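Local coordinates for protein peptide methionine sulfoxide reductase msrA/msrB (PDB 3BQG) that reduces methionine sulfoxide in peptides and proteins back to methionine, probably through a cysteine that passes through a sulfenic acid state, at residues I6-G10 / R96-T102; G32-T38 / T51-T56; Q73-V78 / K160-P166. The protein carries 1 engineered substitution. All coordinates share one frame; numbering follows the deposited sequence.

Interaction 1: residues I6-G10 / R96-T102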
loop_
_atom_site.group_PDB
_atom_site.type_symbol
_atom_site.label_atom_id
_atom_site.label_comp_id
_atom_site.label_asym_id
_atom_site.label_seq_id
_atom_site.Cartn_x
_atom_site.Cartn_y
_atom_site.Cartn_z
ATOM N N ILE A 6 2.089 -1.437 -8.990
ATOM C CA ILE A 6 1.032 -0.604 -8.434
ATOM C C ILE A 6 1.539 -0.118 -7.075
ATOM O O ILE A 6 2.286 -0.824 -6.391
ATOM C CB ILE A 6 -0.315 -1.392 -8.303
ATOM C CG1 ILE A 6 -1.453 -0.433 -7.951
ATOM C CG2 ILE A 6 -0.205 -2.476 -7.244
ATOM C CD1 ILE A 6 -1.700 0.635 -8.990
ATOM N N TYR A 7 1.153 1.097 -6.699
ATOM C CA TYR A 7 1.598 1.702 -5.441
ATOM C C TYR A 7 0.465 1.733 -4.421
ATOM O O TYR A 7 -0.580 2.335 -4.662
ATOM C CB TYR A 7 2.118 3.113 -5.728
ATOM C CG TYR A 7 3.329 3.122 -6.647
ATOM C CD1 TYR A 7 4.620 3.293 -6.138
ATOM C CD2 TYR A 7 3.185 2.949 -8.026
ATOM C CE1 TYR A 7 5.735 3.296 -6.979
ATOM C CE2 TYR A 7 4.287 2.945 -8.877
ATOM C CZ TYR A 7 5.562 3.121 -8.347
ATOM O OH TYR A 7 6.654 3.121 -9.189
ATOM N N LEU A 8 0.688 1.096 -3.276
ATOM C CA LEU A 8 -0.340 0.988 -2.245
ATOM C C LEU A 8 0.013 1.614 -0.900
ATOM O O LEU A 8 1.021 1.261 -0.291
ATOM C CB LEU A 8 -0.664 -0.490 -2.020
ATOM C CG LEU A 8 -0.945 -1.324 -3.279
ATOM C CD1 LEU A 8 -1.040 -2.797 -2.901
ATOM C CD2 LEU A 8 -2.238 -0.849 -3.944
ATOM N N ALA A 9 -0.823 2.536 -0.437
ATOM C CA ALA A 9 -0.604 3.170 0.861
ATOM C C ALA A 9 -1.676 2.606 1.798
ATOM O O ALA A 9 -2.869 2.833 1.588
ATOM C CB ALA A 9 -0.741 4.690 0.742
ATOM N N GLY A 10 -1.249 1.862 2.819
ATOM C CA GLY A 10 -2.196 1.272 3.755
ATOM C C GLY A 10 -1.736 1.323 5.203
ATOM O O GLY A 10 -1.956 0.378 5.974
ATOM N N ARG A 96 -2.200 7.716 5.533
ATOM C CA ARG A 96 -3.445 7.799 4.772
ATOM C C ARG A 96 -3.529 6.632 3.794
ATOM O O ARG A 96 -2.497 6.113 3.362
ATOM C CB ARG A 96 -3.524 9.135 4.007
ATOM C CG ARG A 96 -2.531 9.317 2.845
ATOM C CD ARG A 96 -2.752 10.680 2.185
ATOM N NE ARG A 96 -1.857 10.977 1.063
ATOM C CZ ARG A 96 -0.625 11.477 1.181
ATOM N NH1 ARG A 96 -0.114 11.747 2.376
ATOM N NH2 ARG A 96 0.093 11.727 0.093
ATOM N N SER A 97 -4.744 6.209 3.453
ATOM C CA SER A 97 -4.905 5.101 2.513
ATOM C C SER A 97 -4.999 5.616 1.082
ATOM O O SER A 97 -5.541 6.691 0.824
ATOM C CB SER A 97 -6.157 4.273 2.840
ATOM O OG SER A 97 -7.342 5.050 2.736
ATOM N N GLY A 98 -4.454 4.845 0.151
ATOM C CA GLY A 98 -4.515 5.250 -1.235
ATOM C C GLY A 98 -3.915 4.247 -2.192
ATOM O O GLY A 98 -3.102 3.403 -1.805
ATOM N N VAL A 99 -4.344 4.334 -3.447
ATOM C CA VAL A 99 -3.840 3.472 -4.510
ATOM C C VAL A 99 -3.332 4.467 -5.566
ATOM O O VAL A 99 -4.096 5.320 -6.023
ATOM C CB VAL A 99 -4.976 2.599 -5.112
ATOM C CG1 VAL A 99 -4.435 1.769 -6.273
ATOM C CG2 VAL A 99 -5.578 1.689 -4.021
ATOM N N TYR A 100 -2.059 4.377 -5.943
ATOM C CA TYR A 100 -1.500 5.299 -6.928
ATOM C C TYR A 100 -1.009 4.526 -8.140
ATOM O O TYR A 100 -0.350 3.497 -8.019
ATOM C CB TYR A 100 -0.372 6.130 -6.303
ATOM C CG TYR A 100 -0.747 6.710 -4.951
ATOM C CD1 TYR A 100 -1.865 7.537 -4.805
ATOM C CD2 TYR A 100 -0.013 6.389 -3.809
ATOM C CE1 TYR A 100 -2.245 8.024 -3.536
ATOM C CE2 TYR A 100 -0.380 6.867 -2.543
ATOM C CZ TYR A 100 -1.493 7.676 -2.414
ATOM O OH TYR A 100 -1.860 8.095 -1.151
ATOM N N TYR A 101 -1.312 5.042 -9.322
ATOM C CA TYR A 101 -0.960 4.357 -10.561
ATOM C C TYR A 101 -0.094 5.161 -11.529
ATOM O O TYR A 101 -0.097 6.389 -11.509
ATOM C CB TYR A 101 -2.255 3.959 -11.262
ATOM C CG TYR A 101 -3.166 5.141 -11.483
ATOM C CD1 TYR A 101 -2.968 6.009 -12.559
ATOM C CD2 TYR A 101 -4.180 5.448 -10.573
ATOM C CE1 TYR A 101 -3.752 7.148 -12.716
ATOM C CE2 TYR A 101 -4.963 6.583 -10.727
ATOM C CZ TYR A 101 -4.748 7.434 -11.795
ATOM O OH TYR A 101 -5.506 8.573 -11.930
ATOM N N THR A 102 0.616 4.439 -12.396
ATOM C CA THR A 102 1.482 5.037 -13.404
ATOM C C THR A 102 0.858 4.937 -14.798
ATOM O O THR A 102 1.348 5.552 -15.748
ATOM C CB THR A 102 2.871 4.371 -13.418
ATOM O OG1 THR A 102 2.723 2.955 -13.559
ATOM C CG2 THR A 102 3.611 4.670 -12.120
#
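The Y7 ring takes the carbonyl oxygen Y100 O at its edge, near the ring plane, with Y7 CD2 3.6 Å from Y100 O. At the far end of the same ring, Y7 CE2 meets the methyl T102 CG2 at 3.7 Å. The Y100 ring has the backbone of its own strand, G98 C, over one face, offset toward the rim, while Y100 CE2 meets A9 CB obliquely at 4.0 Å. With CG anti to the carbonyl carbon (chi1 -47°), the Y100 ring is directed back along its strand, past G98 and beside A9.

Both rings and A9 belong to one face of an antiparallel strand pair whose short axes run at 178°. Four backbone bonds give the register: Y7 and Y100 exchange one pair, A9 and G98 the other. The Y100 N to Y7 O bond is 2.8 Å long and nearly straight at 173°. On the other face, the L8 and V99 side chains lie side by side with L8 CD2 4.1 Å from V99 CG1, and I6 CD1 reaches the same V99 CG1 at 4.0 Å.

Both strands are interior to the mixed sheet: strand 54-62 flanks 3-10 and strand 128-131 flanks 97-101. E128 forms a salt bridge with R96 and a hydrogen bond with the Y100 hydroxyl; R96 also bonds T93 O. Helix 68-78 covers the apolar face, where I71 meets I6 and L8, and F75 meets L8.

Interaction 2: residues G32-T38 / T51-T56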
loop_
_atom_site.group_PDB
_atom_site.type_symbol
_atom_site.label_atom_id
_atom_site.label_comp_id
_atom_site.label_asym_id
_atom_site.label_seq_id
_atom_site.Cartn_x
_atom_site.Cartn_y
_atom_site.Cartn_z
ATOM N N GLY A 32 8.368 2.797 0.626
ATOM C CA GLY A 32 8.851 4.124 0.284
ATOM C C GLY A 32 7.885 5.232 0.664
ATOM O O GLY A 32 6.894 4.997 1.355
ATOM N N TYR A 33 8.170 6.438 0.183
ATOM C CA TYR A 33 7.373 7.629 0.473
ATOM C C TYR A 33 6.800 8.157 -0.836
ATOM O O TYR A 33 7.551 8.479 -1.760
ATOM C CB TYR A 33 8.283 8.670 1.116
ATOM C CG TYR A 33 9.169 8.071 2.187
ATOM C CD1 TYR A 33 8.624 7.615 3.386
ATOM C CD2 TYR A 33 10.549 7.924 1.990
ATOM C CE1 TYR A 33 9.418 7.032 4.362
ATOM C CE2 TYR A 33 11.356 7.335 2.965
ATOM C CZ TYR A 33 10.780 6.894 4.148
ATOM O OH TYR A 33 11.554 6.326 5.134
ATOM N N ALA A 34 5.476 8.269 -0.908
ATOM C CA ALA A 34 4.830 8.706 -2.140
ATOM C C ALA A 34 3.952 9.939 -2.047
ATOM O O ALA A 34 3.399 10.255 -0.993
ATOM C CB ALA A 34 4.009 7.556 -2.709
ATOM N N ASN A 35 3.815 10.609 -3.189
ATOM C CA ASN A 35 2.982 11.798 -3.328
ATOM C C ASN A 35 3.155 12.831 -2.225
ATOM O O ASN A 35 2.187 13.255 -1.593
ATOM C CB ASN A 35 1.509 11.382 -3.441
ATOM C CG ASN A 35 1.183 10.731 -4.782
ATOM O OD1 ASN A 35 2.080 10.348 -5.537
ATOM N ND2 ASN A 35 -0.106 10.595 -5.076
ATOM N N GLY A 36 4.402 13.226 -1.998
ATOM C CA GLY A 36 4.691 14.235 -1.005
ATOM C C GLY A 36 4.976 15.531 -1.743
ATOM O O GLY A 36 4.822 15.604 -2.966
ATOM N N ASN A 37 5.422 16.546 -1.014
ATOM C CA ASN A 37 5.698 17.843 -1.608
ATOM C C ASN A 37 7.168 18.052 -1.928
ATOM O O ASN A 37 7.542 19.052 -2.546
ATOM C CB ASN A 37 5.220 18.937 -0.658
ATOM C CG ASN A 37 3.733 18.860 -0.391
ATOM O OD1 ASN A 37 3.277 19.134 0.718
ATOM N ND2 ASN A 37 2.967 18.498 -1.409
ATOM N N THR A 38 8.005 17.110 -1.514
ATOM C CA THR A 38 9.436 17.239 -1.753
ATOM C C THR A 38 10.022 16.006 -2.410
ATOM O O THR A 38 9.384 14.954 -2.474
ATOM C CB THR A 38 10.189 17.468 -0.433
ATOM O OG1 THR A 38 10.142 16.272 0.354
ATOM C CG2 THR A 38 9.545 18.590 0.355
ATOM N N THR A 51 6.608 16.697 5.173
ATOM C CA THR A 51 6.793 16.753 3.733
ATOM C C THR A 51 5.509 16.323 3.001
ATOM O O THR A 51 5.358 16.574 1.803
ATOM C CB THR A 51 7.966 15.867 3.291
ATOM O OG1 THR A 51 7.765 14.536 3.773
ATOM C CG2 THR A 51 9.282 16.410 3.828
ATOM N N GLY A 52 4.601 15.668 3.725
ATOM C CA GLY A 52 3.327 15.246 3.154
ATOM C C GLY A 52 3.235 13.901 2.452
ATOM O O GLY A 52 2.169 13.538 1.949
ATOM N N HIS A 53 4.336 13.160 2.412
ATOM C CA HIS A 53 4.373 11.850 1.757
ATOM C C HIS A 53 3.581 10.804 2.522
ATOM O O HIS A 53 3.441 10.879 3.738
ATOM C CB HIS A 53 5.821 11.348 1.646
ATOM C CG HIS A 53 6.712 12.238 0.844
ATOM N ND1 HIS A 53 7.014 11.993 -0.478
ATOM C CD2 HIS A 53 7.360 13.379 1.174
ATOM C CE1 HIS A 53 7.813 12.943 -0.928
ATOM N NE2 HIS A 53 8.039 13.797 0.056
ATOM N N ALA A 54 3.089 9.808 1.798
ATOM C CA ALA A 54 2.348 8.714 2.408
ATOM C C ALA A 54 3.274 7.497 2.431
ATOM O O ALA A 54 4.011 7.259 1.468
ATOM C CB ALA A 54 1.121 8.400 1.578
ATOM N N GLU A 55 3.266 6.737 3.525
ATOM C CA GLU A 55 4.090 5.538 3.560
ATOM C C GLU A 55 3.400 4.625 2.557
ATOM O O GLU A 55 2.210 4.323 2.675
ATOM C CB GLU A 55 4.143 4.951 4.972
ATOM C CG GLU A 55 5.216 5.650 5.813
ATOM C CD GLU A 55 5.380 5.073 7.201
ATOM O OE1 GLU A 55 5.201 3.849 7.369
ATOM O OE2 GLU A 55 5.710 5.849 8.126
ATOM N N THR A 56 4.158 4.216 1.551
ATOM C CA THR A 56 3.625 3.423 0.455
ATOM C C THR A 56 4.490 2.214 0.134
ATOM O O THR A 56 5.691 2.205 0.404
ATOM C CB THR A 56 3.524 4.325 -0.811
ATOM O OG1 THR A 56 2.722 5.478 -0.508
ATOM C CG2 THR A 56 2.917 3.572 -1.983
#
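H53 and the chain around G36 meet where an antiparallel pair of the central sheet frays into loops, strand 26-34 on one side and strand 54-62 on the other, within the alpha/beta fold of the MsrA domain. From its root, H53 CB sits 3.7 Å from Y33 CB. The ring then turns so that one face is laid against the backbone of G36, whose CA lies over the ring centre, too close in the model for the detail to be trusted. G36 N also lies over that face; its angle to H53 ND1 is poor, and G36 N bonds N134 OD1. Further out, the ring edge points at T38: H53 CE1 is 3.0 Å from T38 O, close to the ring plane. At the tip, H53 NE2 and T38 OG1 share a hydrogen bond of 3.3 Å, fairly straight at 165°, in which either could be the donor.

A backbone bond from N37 N to T51 O, 2.8 Å, ties the two loops beside the ring, and T51 CG2 packs on T38 OG1 at 3.6 Å. Helix 43-48, in the connection between the strands, touches Y33 and T51.

Towards the sheet, paired backbone bonds link G32 with T56 and A34 with A54. The short axes of 32-34 and 54-56 run at 131°, well short of straight antiparallel, so this end of the pair is twisted. F135 of the outermost strand 135-137 touches A34 and T56. T56 CG2 is anti to the backbone N, which leaves T56 OG1 beside that nitrogen (chi1 -56°) and 3.3 Å from A34 CB. A54 O accepts twice: from A34 N in the carbonyl plane at 3.0 Å, and from T56 OG1 above that plane, also at 3.0 Å.

Interaction 3: residues Q73-V78 / K160-P166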
loop_
_atom_site.group_PDB
_atom_site.type_symbol
_atom_site.label_atom_id
_atom_site.label_comp_id
_atom_site.label_asym_id
_atom_site.label_seq_id
_atom_site.Cartn_x
_atom_site.Cartn_y
_atom_site.Cartn_z
ATOM N N GLN A 73 -7.915 -6.710 -4.047
ATOM C CA GLN A 73 -8.668 -7.491 -3.072
ATOM C C GLN A 73 -7.781 -7.817 -1.868
ATOM O O GLN A 73 -8.228 -7.732 -0.725
ATOM C CB GLN A 73 -9.210 -8.775 -3.707
ATOM C CG GLN A 73 -10.211 -8.515 -4.827
ATOM C CD GLN A 73 -11.390 -7.663 -4.374
ATOM O OE1 GLN A 73 -11.666 -6.606 -4.943
ATOM N NE2 GLN A 73 -12.091 -8.124 -3.348
ATOM N N TYR A 74 -6.527 -8.181 -2.122
ATOM C CA TYR A 74 -5.590 -8.477 -1.037
ATOM C C TYR A 74 -5.398 -7.217 -0.189
ATOM O O TYR A 74 -5.275 -7.286 1.035
ATOM C CB TYR A 74 -4.233 -8.917 -1.603
ATOM C CG TYR A 74 -4.172 -10.373 -2.022
ATOM C CD1 TYR A 74 -4.268 -11.395 -1.075
ATOM C CD2 TYR A 74 -3.982 -10.728 -3.357
ATOM C CE1 TYR A 74 -4.168 -12.736 -1.443
ATOM C CE2 TYR A 74 -3.880 -12.070 -3.741
ATOM C CZ TYR A 74 -3.971 -13.064 -2.775
ATOM O OH TYR A 74 -3.845 -14.388 -3.130
ATOM N N PHE A 75 -5.373 -6.070 -0.861
ATOM C CA PHE A 75 -5.210 -4.776 -0.201
ATOM C C PHE A 75 -6.372 -4.545 0.760
ATOM O O PHE A 75 -6.166 -4.305 1.951
ATOM C CB PHE A 75 -5.184 -3.667 -1.260
ATOM C CG PHE A 75 -5.029 -2.280 -0.704
ATOM C CD1 PHE A 75 -3.865 -1.904 -0.041
ATOM C CD2 PHE A 75 -6.027 -1.329 -0.898
ATOM C CE1 PHE A 75 -3.696 -0.599 0.420
ATOM C CE2 PHE A 75 -5.869 -0.015 -0.438
ATOM C CZ PHE A 75 -4.699 0.349 0.218
ATOM N N PHE A 76 -7.593 -4.633 0.231
ATOM C CA PHE A 76 -8.809 -4.417 1.016
ATOM C C PHE A 76 -8.998 -5.388 2.174
ATOM O O PHE A 76 -9.724 -5.091 3.120
ATOM C CB PHE A 76 -10.054 -4.488 0.122
ATOM C CG PHE A 76 -10.124 -3.410 -0.925
ATOM C CD1 PHE A 76 -9.855 -2.083 -0.601
ATOM C CD2 PHE A 76 -10.463 -3.724 -2.235
ATOM C CE1 PHE A 76 -9.925 -1.079 -1.573
ATOM C CE2 PHE A 76 -10.537 -2.731 -3.212
ATOM C CZ PHE A 76 -10.264 -1.408 -2.880
ATOM N N ARG A 77 -8.372 -6.556 2.088
ATOM C CA ARG A 77 -8.493 -7.556 3.137
ATOM C C ARG A 77 -7.879 -7.103 4.458
ATOM O O ARG A 77 -8.369 -7.456 5.530
ATOM C CB ARG A 77 -7.831 -8.866 2.692
ATOM C CG ARG A 77 -7.829 -9.956 3.753
ATOM C CD ARG A 77 -7.175 -11.236 3.237
ATOM N NE ARG A 77 -7.881 -11.795 2.085
ATOM C CZ ARG A 77 -7.450 -12.840 1.384
ATOM N NH1 ARG A 77 -6.318 -13.437 1.721
ATOM N NH2 ARG A 77 -8.144 -13.284 0.343
ATOM N N VAL A 78 -6.822 -6.301 4.385
ATOM C CA VAL A 78 -6.135 -5.870 5.595
ATOM C C VAL A 78 -6.084 -4.370 5.892
ATOM O O VAL A 78 -5.630 -3.965 6.964
ATOM C CB VAL A 78 -4.695 -6.428 5.598
ATOM C CG1 VAL A 78 -4.738 -7.962 5.529
ATOM C CG2 VAL A 78 -3.918 -5.875 4.420
ATOM N N LYS A 160 -2.885 -13.524 7.174
ATOM C CA LYS A 160 -4.045 -13.392 6.299
ATOM C C LYS A 160 -3.722 -13.380 4.809
ATOM O O LYS A 160 -4.617 -13.505 3.976
ATOM C CB LYS A 160 -4.824 -12.131 6.663
ATOM C CG LYS A 160 -5.380 -12.152 8.076
ATOM C CD LYS A 160 -6.321 -10.981 8.318
ATOM C CE LYS A 160 -6.933 -11.043 9.715
ATOM N NZ LYS A 160 -7.900 -9.934 9.966
ATOM N N ALA A 161 -2.448 -13.229 4.465
ATOM C CA ALA A 161 -2.057 -13.216 3.060
ATOM C C ALA A 161 -2.197 -14.612 2.460
ATOM O O ALA A 161 -2.340 -14.764 1.246
ATOM C CB ALA A 161 -0.617 -12.727 2.917
ATOM N N ASP A 162 -2.168 -15.623 3.325
ATOM C CA ASP A 162 -2.266 -17.017 2.900
ATOM C C ASP A 162 -3.654 -17.427 2.432
ATOM O O ASP A 162 -3.798 -18.388 1.676
ATOM C CB ASP A 162 -1.821 -17.940 4.035
ATOM C CG ASP A 162 -0.473 -17.550 4.604
ATOM O OD1 ASP A 162 0.466 -17.306 3.814
ATOM O OD2 ASP A 162 -0.349 -17.490 5.845
ATOM N N GLU A 163 -4.679 -16.718 2.887
ATOM C CA GLU A 163 -6.034 -17.040 2.472
ATOM C C GLU A 163 -6.150 -16.861 0.965
ATOM O O GLU A 163 -5.715 -15.850 0.411
ATOM C CB GLU A 163 -7.042 -16.136 3.183
ATOM C CG GLU A 163 -7.322 -16.534 4.622
ATOM C CD GLU A 163 -8.166 -15.509 5.355
ATOM O OE1 GLU A 163 -9.103 -14.955 4.739
ATOM O OE2 GLU A 163 -7.896 -15.266 6.552
ATOM N N PRO A 164 -6.725 -17.856 0.277
ATOM C CA PRO A 164 -6.885 -17.781 -1.175
ATOM C C PRO A 164 -7.998 -16.803 -1.526
ATOM O O PRO A 164 -8.936 -16.627 -0.751
ATOM C CB PRO A 164 -7.244 -19.214 -1.545
ATOM C CG PRO A 164 -8.077 -19.638 -0.372
ATOM C CD PRO A 164 -7.266 -19.124 0.800
ATOM N N LEU A 165 -7.891 -16.162 -2.685
ATOM C CA LEU A 165 -8.918 -15.220 -3.111
ATOM C C LEU A 165 -10.184 -15.988 -3.474
ATOM O O LEU A 165 -10.122 -17.007 -4.163
ATOM C CB LEU A 165 -8.448 -14.408 -4.322
ATOM C CG LEU A 165 -7.369 -13.347 -4.103
ATOM C CD1 LEU A 165 -7.116 -12.610 -5.408
ATOM C CD2 LEU A 165 -7.812 -12.373 -3.024
ATOM N N PRO A 166 -11.349 -15.507 -3.008
ATOM C CA PRO A 166 -12.645 -16.137 -3.275
ATOM C C PRO A 166 -12.897 -16.362 -4.763
ATOM O O PRO A 166 -13.779 -15.669 -5.311
ATOM C CB PRO A 166 -13.636 -15.154 -2.662
ATOM C CG PRO A 166 -12.867 -14.600 -1.502
ATOM C CD PRO A 166 -11.516 -14.337 -2.126
HETATM O O HOH W 1 -2.717 -16.040 -1.062
#
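R77 NH1 grips two backbone carbonyls of segment 160-166 at once, K160 O and E163 O, each at 2.8 Å. Both oxygens lie close to the guanidinium plane. The first is approached nearly along its carbonyl direction, whereas the second is met from above its carbonyl plane, although the N-H points well at it (167°). The guanidinium is thereby fixed in rotation. Its faces are occupied too: Y74 CD1 lies over one, towards the rim, and E163 OE1 over the opposite one. No N-H points at that carboxylate oxygen, 4.3 Å from R77 NE, so any attraction is probably only electrostatic, too long for a salt bridge.

L165 packs beside both side chains. Its CD2 stands over the centre of the Y74 ring, 3.8 Å from the centroid, in a CH-pi contact, and the same methyl is 3.5 Å from R77 NH2. Q73 CB touches it at 3.9 Å.

Here the last modelled residues, a loop after helix 145-148, are laid over the last turns of an alpha-helix, 68-78, which packs on the central sheet of the MsrA fold. R77 spans the gap by running extended through chi1 and chi2 and then bending at chi3 (-61°), which brings its head back beside Y74.

A water extends the join, bonded to Y74 OH at 2.9 Å and donating to A161 O at 2.7 Å. Farther out, helix 14-21 backs both sides: Y19 touches R77, V78 and A161, and its hydroxyl bonds Y74 O. D162 forms a salt bridge with R22.

How the interactions relate
Interactions 1 and 2 share the central mixed sheet, in which strands 3-10 and 54-62 are neighbours; their centres are about 11 Å apart. They touch directly, R96 NH1 probably bonding G52 O. Along the chain, interaction 2 is nested inside the loop closed by interaction 1. Interaction 3 lies towards the surface, its centre about 16 Å from that of interaction 1, and is joined to it by F75 of helix 68-78, which packs on A9, G98 and V99. Interactions 2 and 3 are about 25 Å apart between centres, without touching, on opposite sides of the chain's centre. Helix 68-78 thus connects the sheet to the last modelled residues; the segments of interactions 1 and 3 alternate along the chain: 6-10, 73-78, 96-102, 160-166.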